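Local coordinates for uncharacterized conserved protein (Staphylococcus epidermidis, PDB 3FRM), which is of unknown function but carries a GNAT-type domain and may therefore transfer an acyl group from a coenzyme A thioester, at residues H134-F139 against N149-H154; A138-F143 against D226-A231; G177-I182 against I188-F193. One frame throughout, in Å; residues are numbered along the deposited sequence.

Contact 1. Residues H134-F139 against N149-H154; sequences HVYDAF and NMVKQH
Y136 and D137, near the C-terminal end of helix 129-136, face V151 and K152 on helix 145-158. Followed outward from CB, the Y136 side chain crosses the gap between the two backbones, which is 8.1 Å from Y136 CA to K152 CA. With chi1 at -173° its CG extends trans to the backbone N, and the ring is thereby carried toward the second helix. One flank comes to the aliphatic part of K152: CD2 of Y136 lies 3.7 Å from K152 CG, and CE2 of Y136 is 4.0 Å from the same carbon. Farther out, Y136 CZ is 4.0 Å from V151 CG1, and at the tip Y136 OH presses on that methyl at 3.2 Å, a tight fit. The valine meets the tyrosine at about a right angle. K152 CG and V151 CG1 both approach the tyrosine ring obliquely.

A bend at chi3 (69°) turns the K152 chain across the D137 carboxylate. The charged end makes a long salt bridge, D137 OD2 to K152 NZ at 3.7 Å. The separation of D137 OD2 from the lysine CD is too short to be trusted. No hydrogen bond joins the segments, and a type I turn from Y136 to F139 ends the first of them. Behind it, I178 of strand 174-183 packs on Y136. Two consecutive helices meeting through an aromatic-aliphatic contact, with a long ion pair beside it, are consistent with the two helices that separate the first and second strands of a GNAT fold.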
# COMPACT_ATOMS: atom_id res chain seq x y z
N HIS A 134 3.24 -19.68 15.66
CA HIS A 134 2.03 -19.16 16.22
C HIS A 134 1.68 -17.77 15.71
O HIS A 134 0.52 -17.50 15.40
CB HIS A 134 2.14 -19.13 17.74
CG HIS A 134 0.93 -18.56 18.39
ND1 HIS A 134 0.89 -17.26 18.86
CD2 HIS A 134 -0.30 -19.08 18.59
CE1 HIS A 134 -0.32 -17.02 19.35
NE2 HIS A 134 -1.05 -18.11 19.20
N VAL A 135 2.67 -16.89 15.61
CA VAL A 135 2.40 -15.56 15.10
C VAL A 135 2.12 -15.65 13.60
O VAL A 135 1.19 -15.03 13.05
CB VAL A 135 3.60 -14.62 15.34
CG1 VAL A 135 3.37 -13.25 14.64
CG2 VAL A 135 3.90 -14.48 16.85
N TYR A 136 2.96 -16.44 12.96
CA TYR A 136 2.84 -16.70 11.56
C TYR A 136 1.39 -17.06 11.16
O TYR A 136 0.87 -16.51 10.18
CB TYR A 136 3.83 -17.79 11.15
CG TYR A 136 3.83 -17.95 9.69
CD1 TYR A 136 4.50 -17.03 8.85
CD2 TYR A 136 3.11 -18.98 9.12
CE1 TYR A 136 4.44 -17.17 7.46
CE2 TYR A 136 3.06 -19.14 7.76
CZ TYR A 136 3.71 -18.24 6.93
OH TYR A 136 3.59 -18.45 5.58
N ASP A 137 0.76 -17.89 11.98
CA ASP A 137 -0.63 -18.37 11.83
C ASP A 137 -1.70 -17.33 11.71
O ASP A 137 -2.73 -17.58 11.10
CB ASP A 137 -1.01 -19.26 13.03
CG ASP A 137 -1.09 -20.68 12.65
OD1 ASP A 137 -1.98 -21.44 13.14
OD2 ASP A 137 -0.27 -21.06 11.79
N ALA A 138 -1.43 -16.17 12.30
CA ALA A 138 -2.29 -14.98 12.29
C ALA A 138 -2.24 -14.20 11.01
O ALA A 138 -3.13 -13.41 10.79
CB ALA A 138 -1.90 -14.07 13.41
N PHE A 139 -1.21 -14.39 10.19
CA PHE A 139 -1.01 -13.60 8.97
C PHE A 139 -2.06 -13.82 7.87
O PHE A 139 -2.62 -14.92 7.73
CB PHE A 139 0.31 -14.01 8.32
CG PHE A 139 1.52 -13.39 8.94
CD1 PHE A 139 1.56 -13.11 10.32
CD2 PHE A 139 2.64 -13.13 8.15
CE1 PHE A 139 2.70 -12.53 10.90
CE2 PHE A 139 3.80 -12.57 8.69
CZ PHE A 139 3.83 -12.26 10.07
N ASN A 149 -0.48 -23.67 5.52
CA ASN A 149 -0.02 -24.82 6.29
C ASN A 149 1.20 -25.52 5.72
O ASN A 149 2.06 -25.96 6.48
CB ASN A 149 -1.13 -25.83 6.55
CG ASN A 149 -2.03 -25.44 7.70
OD1 ASN A 149 -1.66 -24.57 8.55
ND2 ASN A 149 -3.26 -26.03 7.74
N MSE A 150 1.28 -25.61 4.39
CA MSE A 150 2.43 -26.26 3.78
C MSE A 150 3.65 -25.35 3.86
O MSE A 150 4.77 -25.83 3.90
CB MSE A 150 2.15 -26.90 2.38
CG MSE A 150 2.44 -26.13 1.11
SE MSE A 150 4.19 -25.20 0.63
CE MSE A 150 3.40 -23.83 -0.53
N VAL A 151 3.45 -24.05 3.93
CA VAL A 151 4.57 -23.16 4.17
C VAL A 151 5.03 -23.31 5.63
O VAL A 151 6.22 -23.33 5.89
CB VAL A 151 4.27 -21.71 3.78
CG1 VAL A 151 5.33 -20.77 4.31
CG2 VAL A 151 4.17 -21.58 2.24
N LYS A 152 4.09 -23.48 6.57
CA LYS A 152 4.43 -23.76 7.96
C LYS A 152 5.30 -24.98 8.11
O LYS A 152 6.35 -24.93 8.72
CB LYS A 152 3.18 -23.95 8.80
CG LYS A 152 2.72 -22.68 9.53
CD LYS A 152 1.43 -22.94 10.31
CE LYS A 152 1.63 -23.88 11.49
NZ LYS A 152 0.40 -24.65 11.89
N GLN A 153 4.87 -26.07 7.52
CA GLN A 153 5.63 -27.32 7.54
C GLN A 153 7.04 -27.12 6.98
O GLN A 153 8.00 -27.63 7.48
CB GLN A 153 4.87 -28.41 6.75
CG GLN A 153 4.00 -29.30 7.63
CD GLN A 153 4.82 -30.41 8.31
OE1 GLN A 153 5.90 -30.15 8.86
NE2 GLN A 153 4.32 -31.66 8.25
N HIS A 154 7.16 -26.36 5.93
CA HIS A 154 8.47 -26.11 5.33
C HIS A 154 9.44 -25.38 6.27
O HIS A 154 10.56 -25.85 6.50
CB HIS A 154 8.26 -25.41 4.00
CG HIS A 154 9.52 -25.05 3.29
ND1 HIS A 154 10.50 -25.98 2.97
CD2 HIS A 154 9.95 -23.86 2.80
CE1 HIS A 154 11.48 -25.38 2.32
NE2 HIS A 154 11.17 -24.09 2.20

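Contact 2. Residues A138-F143 against D226-A231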
# COMPACT_ATOMS: atom_id res chain seq x y z
N ALA A 138 -1.43 -16.17 12.30
CA ALA A 138 -2.29 -14.98 12.29
C ALA A 138 -2.24 -14.20 11.01
O ALA A 138 -3.13 -13.41 10.79
CB ALA A 138 -1.90 -14.07 13.41
N PHE A 139 -1.21 -14.39 10.19
CA PHE A 139 -1.01 -13.60 8.97
C PHE A 139 -2.06 -13.82 7.87
O PHE A 139 -2.62 -14.92 7.73
CB PHE A 139 0.31 -14.01 8.32
CG PHE A 139 1.52 -13.39 8.94
CD1 PHE A 139 1.56 -13.11 10.32
CD2 PHE A 139 2.64 -13.13 8.15
CE1 PHE A 139 2.70 -12.53 10.90
CE2 PHE A 139 3.80 -12.57 8.69
CZ PHE A 139 3.83 -12.26 10.07
N ALA A 140 -2.28 -12.81 7.05
CA ALA A 140 -3.14 -12.94 5.87
C ALA A 140 -2.81 -14.25 5.14
O ALA A 140 -1.65 -14.69 5.11
CB ALA A 140 -2.97 -11.72 4.93
N ARG A 141 -3.82 -14.89 4.57
CA ARG A 141 -3.54 -16.09 3.80
C ARG A 141 -4.08 -15.94 2.38
O ARG A 141 -5.18 -16.42 2.07
CB ARG A 141 -4.12 -17.29 4.49
CG ARG A 141 -3.51 -17.54 5.83
CD ARG A 141 -4.15 -18.75 6.47
NE ARG A 141 -3.70 -18.89 7.84
CZ ARG A 141 -4.03 -19.88 8.67
NH1 ARG A 141 -4.84 -20.92 8.26
NH2 ARG A 141 -3.54 -19.83 9.92
N PRO A 142 -3.30 -15.27 1.51
CA PRO A 142 -3.91 -14.98 0.22
C PRO A 142 -4.19 -16.19 -0.63
O PRO A 142 -4.97 -16.06 -1.56
CB PRO A 142 -2.90 -14.03 -0.47
CG PRO A 142 -1.66 -14.16 0.29
CD PRO A 142 -1.99 -14.62 1.67
N PHE A 143 -3.56 -17.35 -0.33
CA PHE A 143 -3.71 -18.56 -1.15
C PHE A 143 -4.38 -19.61 -0.31
O PHE A 143 -4.30 -20.79 -0.61
CB PHE A 143 -2.36 -19.07 -1.71
CG PHE A 143 -1.52 -17.99 -2.38
CD1 PHE A 143 -1.94 -17.36 -3.54
CD2 PHE A 143 -0.30 -17.61 -1.83
CE1 PHE A 143 -1.17 -16.35 -4.14
CE2 PHE A 143 0.49 -16.63 -2.42
CZ PHE A 143 0.06 -15.98 -3.58
N ASP A 226 5.15 -6.37 -1.70
CA ASP A 226 4.18 -6.23 -2.77
C ASP A 226 2.94 -5.42 -2.39
O ASP A 226 2.95 -4.72 -1.36
CB ASP A 226 3.84 -7.57 -3.42
CG ASP A 226 3.24 -8.54 -2.44
OD1 ASP A 226 2.43 -8.08 -1.60
OD2 ASP A 226 3.56 -9.76 -2.52
N GLY A 227 1.90 -5.50 -3.25
CA GLY A 227 0.63 -4.76 -3.08
C GLY A 227 -0.19 -5.25 -1.89
O GLY A 227 -0.85 -4.46 -1.21
N LYS A 228 -0.17 -6.55 -1.61
CA LYS A 228 -0.87 -7.07 -0.42
C LYS A 228 0.08 -7.15 0.78
O LYS A 228 0.27 -8.22 1.38
CB LYS A 228 -1.53 -8.42 -0.68
CG LYS A 228 -3.00 -8.36 -1.18
CD LYS A 228 -3.98 -9.33 -0.39
CE LYS A 228 -3.28 -10.35 0.59
NZ LYS A 228 -4.26 -11.29 1.29
N ASP A 229 0.69 -6.02 1.10
CA ASP A 229 1.59 -5.97 2.24
C ASP A 229 1.19 -4.75 3.08
O ASP A 229 1.31 -3.57 2.68
CB ASP A 229 3.06 -5.94 1.78
CG ASP A 229 4.06 -6.21 2.91
OD1 ASP A 229 3.79 -5.92 4.12
OD2 ASP A 229 5.16 -6.71 2.57
N THR A 230 0.70 -5.08 4.26
CA THR A 230 0.07 -4.11 5.11
C THR A 230 1.13 -3.46 6.00
O THR A 230 0.85 -2.44 6.63
CB THR A 230 -1.01 -4.80 5.94
OG1 THR A 230 -0.63 -6.17 6.13
CG2 THR A 230 -2.34 -4.77 5.19
N ALA A 231 2.33 -4.02 6.04
CA ALA A 231 3.40 -3.43 6.81
C ALA A 231 3.99 -2.15 6.15
O ALA A 231 4.66 -1.36 6.82
CB ALA A 231 4.48 -4.44 7.09
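A140 and P142 lie on the loop joining what are probably the first two helices of a GNAT-like domain, and they meet K228 on the loop that follows strand 221-225. It is a sparse surface crossing of two irregular segments. The lysine end does the touching: K228 NZ is 3.5 Å from P142 CB and 3.9 Å from A140 CB, while K228 CE lies 3.8 Å from P142 CB. The ammonium group is therefore set over carbon atoms, and no hydrogen bond or ion pair crosses between the segments. The K228 chain bends twice, and its chi3 of -9° is nearly eclipsed. Such a conformation suggests a loosely defined side chain, and since both K228 and P142 also touch a crystal neighbour, lattice forces may have shaped the approach.

Other bonds hold each loop's conformation. K228 is the centre of an inverse gamma turn, closed by a weak bond from D229 N to G227 O of 3.2 Å. Next to it D229 turns its side chain to the backbone: A231 N donates to D229 OD1 at 3.1 Å with an N-H...O angle of 147°, reaching the oxygen on its anti side and 18° out of the carboxylate plane. On the partner loop R141 turns away from K228 to neighbours outside the segment, a salt bridge with D145 and a hydrogen bond to the D137 carbonyl. The D229 bond is a capping interaction ahead of helix 232-237, which follows the fifth strand in GNAT folds; the lysine links this strand-to-helix loop to the helix-helix connection.

Contact 3. Residues G177-I182 against I188-F193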
# COMPACT_ATOMS: atom_id res chain seq x y z
N GLY A 177 5.37 -10.77 17.57
CA GLY A 177 6.02 -10.20 16.36
C GLY A 177 7.05 -11.16 15.77
O GLY A 177 7.74 -11.86 16.51
N ILE A 178 7.17 -11.22 14.46
CA ILE A 178 8.22 -12.05 13.87
C ILE A 178 8.94 -11.38 12.70
O ILE A 178 8.44 -10.40 12.09
CB ILE A 178 7.71 -13.52 13.49
CG1 ILE A 178 6.61 -13.43 12.44
CG2 ILE A 178 7.21 -14.30 14.76
CD1 ILE A 178 6.12 -14.87 11.94
N VAL A 179 10.13 -11.86 12.36
CA VAL A 179 10.73 -11.41 11.12
C VAL A 179 11.79 -12.40 10.79
O VAL A 179 12.33 -13.01 11.70
CB VAL A 179 11.32 -9.95 11.26
CG1 VAL A 179 12.43 -9.85 12.41
CG2 VAL A 179 11.78 -9.41 9.91
N ASP A 180 12.05 -12.56 9.50
CA ASP A 180 13.18 -13.28 8.94
C ASP A 180 14.28 -12.32 8.48
O ASP A 180 13.98 -11.26 7.95
CB ASP A 180 12.73 -13.99 7.69
CG ASP A 180 11.77 -15.06 7.98
OD1 ASP A 180 11.62 -15.95 7.13
OD2 ASP A 180 11.18 -15.05 9.09
N ILE A 181 15.53 -12.73 8.68
CA ILE A 181 16.64 -11.95 8.24
C ILE A 181 17.61 -12.82 7.49
O ILE A 181 17.93 -13.92 7.91
CB ILE A 181 17.38 -11.17 9.40
CG1 ILE A 181 17.64 -12.07 10.59
CG2 ILE A 181 16.54 -10.00 9.86
CD1 ILE A 181 16.50 -12.09 11.63
N ILE A 182 18.06 -12.26 6.38
CA ILE A 182 19.01 -12.87 5.48
C ILE A 182 20.19 -11.94 5.46
O ILE A 182 20.09 -10.77 5.01
CB ILE A 182 18.44 -13.01 4.04
CG1 ILE A 182 17.20 -13.89 4.01
CG2 ILE A 182 19.47 -13.57 3.07
CD1 ILE A 182 15.93 -13.06 3.80
N ILE A 188 21.72 -6.47 4.79
CA ILE A 188 20.81 -7.33 5.46
C ILE A 188 19.36 -7.15 4.97
O ILE A 188 18.85 -6.04 4.81
CB ILE A 188 21.01 -7.23 6.96
CG1 ILE A 188 19.98 -7.99 7.76
CG2 ILE A 188 21.16 -5.79 7.41
CD1 ILE A 188 20.64 -8.37 9.08
N GLU A 189 18.71 -8.28 4.69
CA GLU A 189 17.39 -8.24 4.17
C GLU A 189 16.43 -8.80 5.18
O GLU A 189 16.70 -9.83 5.80
CB GLU A 189 17.31 -9.02 2.88
CG GLU A 189 16.01 -8.85 2.14
CD GLU A 189 15.80 -10.01 1.16
OE1 GLU A 189 16.82 -10.43 0.56
OE2 GLU A 189 14.64 -10.51 1.01
N ILE A 190 15.33 -8.09 5.37
CA ILE A 190 14.24 -8.60 6.15
C ILE A 190 13.13 -9.12 5.23
O ILE A 190 13.04 -8.76 4.06
CB ILE A 190 13.75 -7.63 7.27
CG1 ILE A 190 13.37 -6.26 6.75
CG2 ILE A 190 14.85 -7.37 8.30
CD1 ILE A 190 12.43 -5.49 7.68
N ASP A 191 12.33 -10.02 5.77
CA ASP A 191 11.29 -10.63 5.02
C ASP A 191 10.33 -11.23 6.03
O ASP A 191 10.74 -11.68 7.11
CB ASP A 191 11.89 -11.74 4.15
CG ASP A 191 10.91 -12.29 3.14
OD1 ASP A 191 10.73 -13.54 3.12
OD2 ASP A 191 10.29 -11.50 2.39
N GLY A 192 9.05 -11.24 5.69
CA GLY A 192 8.06 -11.95 6.49
C GLY A 192 7.78 -11.23 7.79
O GLY A 192 7.38 -11.85 8.75
N PHE A 193 8.00 -9.91 7.81
CA PHE A 193 7.79 -9.16 9.03
C PHE A 193 6.30 -9.10 9.40
O PHE A 193 5.47 -8.79 8.58
CB PHE A 193 8.40 -7.78 8.91
CG PHE A 193 8.04 -6.87 10.03
CD1 PHE A 193 8.97 -6.58 11.02
CD2 PHE A 193 6.76 -6.33 10.11
CE1 PHE A 193 8.63 -5.72 12.06
CE2 PHE A 193 6.39 -5.52 11.17
CZ PHE A 193 7.33 -5.22 12.16
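The F193 ring is approached obliquely, neither squarely over a face nor at an edge, by I178 O, 4.0 Å from F193 CD1, and by V179 CB. Chi1 of 171° sets its CG trans to the backbone N and carries CD1 to V179 CB and I178 O; F193 CB meets V179 CG2 independently of that torsion. Among the carboxylates, D180 and D191 project from the same side of the sheet with no contact between their charged atoms; D180 OD2 is hydrogen-bonded by Y132. E189 shares that side and lies alongside I182, pointing the same way, with its OE1 bonded to the backbone N of Y13.

The backbones form an antiparallel ladder. In the hydrogen-bonded pair of I182 with E189, I182 N reaches E189 O at 2.8 Å in the carbonyl plane, and E189 N returns to I182 O at 2.9 Å with an almost straight N-H...O angle of 175°. Two pairs along, D180 N bonds to D191 O at 2.9 Å with the donor almost in line with the carbonyl bond (C=O...N 172°), whereas the reverse bond from D191 N is more bent. Between them sits the non-hydrogen-bonded pair I181 and I190, whose CG2 methyls touch at 3.5 Å. Helix 204-216 covers this apolar side through V179, I188 and I190; helix 129-136 lies on I178 across the sheet.

Past D191 the register slips: V179 is closest to F193, not G192. G192 has a positive phi, and F193 CA makes a CH...O contact with I178 O at 3.4 Å. This extra residue and corner at G192 are consistent with the beta bulge of the fourth strand in GNAT folds, which in relatives helps bind acyl-coenzyme A; here that role is inferred.

How the contacts relate
Contact 3 is the core of the set, with eight of its eleven touching residues buried and four backbone hydrogen bonds holding two adjacent strands. Contacts 1 and 2 lie at the surface without hydrogen bonds between their segments: contact 1 rests on tyrosine-aliphatic packing and a long ion pair, contact 2 on a lysine NZ and CE against alanine and proline carbons. Both start from the same piece of chain, sharing A138 and F139, and diverge to a helix and a loop. F139 bridges to the hairpin: its CE2 is 3.7 Å from G192 O and its CZ 3.8 Å from I178 CG1. In sequence, contact 3 is nested within the loop that contact 2 closes.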